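Local atomic coordinates of nucleotidyl transferase (PDB entry 6PLJ), a protein that probably acts as a MobA-like nucleotidyltransferase and may take part in pseudomurein cell wall synthesis in a methanogenic archaeon. Residues R40-E44 and L45-P49. Residues are numbered along the deposited sequence; the frame is centred on the assembly and turned at random.
Sequences RDMAE and LGLEP. With NA (sodium ion), chain J.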
loop_
_atom_site.group_PDB
_atom_site.type_symbol
_atom_site.label_atom_id
_atom_site.label_comp_id
_atom_site.label_asym_id
_atom_site.label_seq_id
_atom_site.Cartn_x
_atom_site.Cartn_y
_atom_site.Cartn_z
ATOM N N ARG A 40 6.069 2.052 -19.948
ATOM C CA ARG A 40 6.997 2.638 -20.927
ATOM C C ARG A 40 8.365 1.984 -20.819
ATOM O O ARG A 40 9.011 1.716 -21.847
ATOM C CB ARG A 40 7.132 4.137 -20.728
ATOM C CG ARG A 40 5.868 4.921 -21.073
ATOM C CD ARG A 40 6.068 6.379 -20.744
ATOM N NE ARG A 40 6.970 7.036 -21.686
ATOM C CZ ARG A 40 6.612 7.486 -22.897
ATOM N NH1 ARG A 40 5.358 7.370 -23.342
ATOM N NH2 ARG A 40 7.511 8.072 -23.681
ATOM N N ASP A 41 8.810 1.720 -19.589
ATOM C CA ASP A 41 10.078 1.006 -19.412
ATOM C C ASP A 41 10.083 -0.334 -20.142
ATOM O O ASP A 41 11.098 -0.731 -20.739
ATOM C CB ASP A 41 10.381 0.735 -17.926
ATOM C CG ASP A 41 10.793 1.968 -17.139
ATOM O OD1 ASP A 41 11.063 3.058 -17.690
ATOM O OD2 ASP A 41 10.872 1.828 -15.895
ATOM N N MET A 42 8.986 -1.068 -20.039
ATOM C CA MET A 42 8.855 -2.345 -20.721
ATOM C C MET A 42 8.905 -2.164 -22.227
ATOM O O MET A 42 9.611 -2.908 -22.911
ATOM C CB MET A 42 7.572 -3.061 -20.320
ATOM C CG MET A 42 7.623 -3.523 -18.880
ATOM S SD MET A 42 6.240 -4.549 -18.401
ATOM C CE MET A 42 6.655 -6.108 -19.174
ATOM N N ALA A 43 8.186 -1.163 -22.733
ATOM C CA ALA A 43 8.193 -0.877 -24.172
ATOM C C ALA A 43 9.599 -0.513 -24.659
ATOM O O ALA A 43 10.009 -0.949 -25.752
ATOM C CB ALA A 43 7.228 0.242 -24.496
ATOM N N GLU A 44 10.342 0.232 -23.840
ATOM C CA GLU A 44 11.714 0.659 -24.170
ATOM C C GLU A 44 12.746 -0.479 -24.124
ATOM O O GLU A 44 13.861 -0.328 -24.642
ATOM C CB GLU A 44 12.144 1.849 -23.291
ATOM C CG GLU A 44 11.438 3.142 -23.692
ATOM C CD GLU A 44 11.495 4.261 -22.667
ATOM O OE1 GLU A 44 12.423 4.308 -21.819
ATOM O OE2 GLU A 44 10.597 5.124 -22.737
ATOM N N LEU A 45 12.388 -1.596 -23.497
ATOM C CA LEU A 45 13.133 -2.851 -23.601
ATOM C C LEU A 45 12.659 -3.749 -24.751
ATOM O O LEU A 45 13.144 -4.871 -24.902
ATOM C CB LEU A 45 13.057 -3.619 -22.265
ATOM C CG LEU A 45 13.879 -2.976 -21.157
ATOM C CD1 LEU A 45 13.360 -3.384 -19.773
ATOM C CD2 LEU A 45 15.365 -3.281 -21.305
ATOM N N GLY A 46 11.718 -3.286 -25.567
ATOM C CA GLY A 46 11.095 -4.136 -26.584
ATOM C C GLY A 46 10.229 -5.265 -26.054
ATOM O O GLY A 46 10.022 -6.275 -26.724
ATOM N N LEU A 47 9.700 -5.099 -24.843
ATOM C CA LEU A 47 8.775 -6.058 -24.282
ATOM C C LEU A 47 7.358 -5.522 -24.449
ATOM O O LEU A 47 7.162 -4.310 -24.587
ATOM C CB LEU A 47 9.076 -6.249 -22.795
ATOM C CG LEU A 47 10.516 -6.615 -22.455
ATOM C CD1 LEU A 47 10.680 -6.664 -20.941
ATOM C CD2 LEU A 47 10.891 -7.945 -23.090
ATOM N N GLU A 48 6.387 -6.427 -24.434
ATOM C CA GLU A 48 4.980 -6.026 -24.411
ATOM C C GLU A 48 4.667 -5.494 -23.011
ATOM O O GLU A 48 4.893 -6.202 -22.037
ATOM C CB GLU A 48 4.050 -7.189 -24.770
ATOM C CG GLU A 48 4.078 -7.557 -26.260
ATOM C CD GLU A 48 3.687 -6.408 -27.186
ATOM O OE1 GLU A 48 2.775 -5.622 -26.841
ATOM O OE2 GLU A 48 4.300 -6.281 -28.271
ATOM N N PRO A 49 4.184 -4.239 -22.907
ATOM C CA PRO A 49 3.912 -3.740 -21.561
ATOM C C PRO A 49 2.781 -4.482 -20.876
ATOM O O PRO A 49 1.848 -4.986 -21.515
ATOM C CB PRO A 49 3.546 -2.266 -21.791
ATOM C CG PRO A 49 4.170 -1.927 -23.093
ATOM C CD PRO A 49 4.010 -3.173 -23.902
HETATM NA NA NA J . 13.602 0.434 -19.852
HETATM O O HOH W 1 13.494 2.930 -19.609
#
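Leu-47 N donates to Met-42 O at 2.9 Å, and Gly-46 N donates to Ala-43 O, also at 2.9 Å. Both bonds run back into the last turn of the helix. With the positive phi of Gly-46 (67°) they make a Schellman motif, which ends the helix and reverses the chain. The Gly-46 N-H reaches Ala-43 O from above the carbonyl plane, 64° out of it. Leu-45 N is shared more loosely, with weak bonds to Asp-41 O and Met-42 O.

Beyond the turn the chain folds back along the helix. Met-42 CB packs on Pro-49 CA at 3.9 Å. The methionine chain bends at its last torsion (chi3 76°), and its CE lies 3.4 Å from Glu-48 O. The proline ring reaches the next helical residue, with Pro-49 CG 4.0 Å from Ala-43 CB. Leu-47 CB sits against Met-42 O.

A sodium ion lies beside the helix end. Asp-41 O is 2.9 Å from the sodium, a long bond, and water 1 is a second ligand. That water also donates to Asp-41 OD1 and Glu-44 OE1, so it links two carboxylates one helical turn apart. Leu-45 CG and CD1 cover Asp-41 O and approach the ion.

The Asp-41 carboxylate is held from outside this turn. Its OD1 forms a salt bridge with Arg-37, and its OD2 accepts from His-222 ND1 and Tyr-223 N. Met-42, Leu-45 and Leu-47 all touch Tyr-223, so the end of helix 36-44 and the turn that follows it pack on the start of helix 223-236, before the loop continues to strand 56-57.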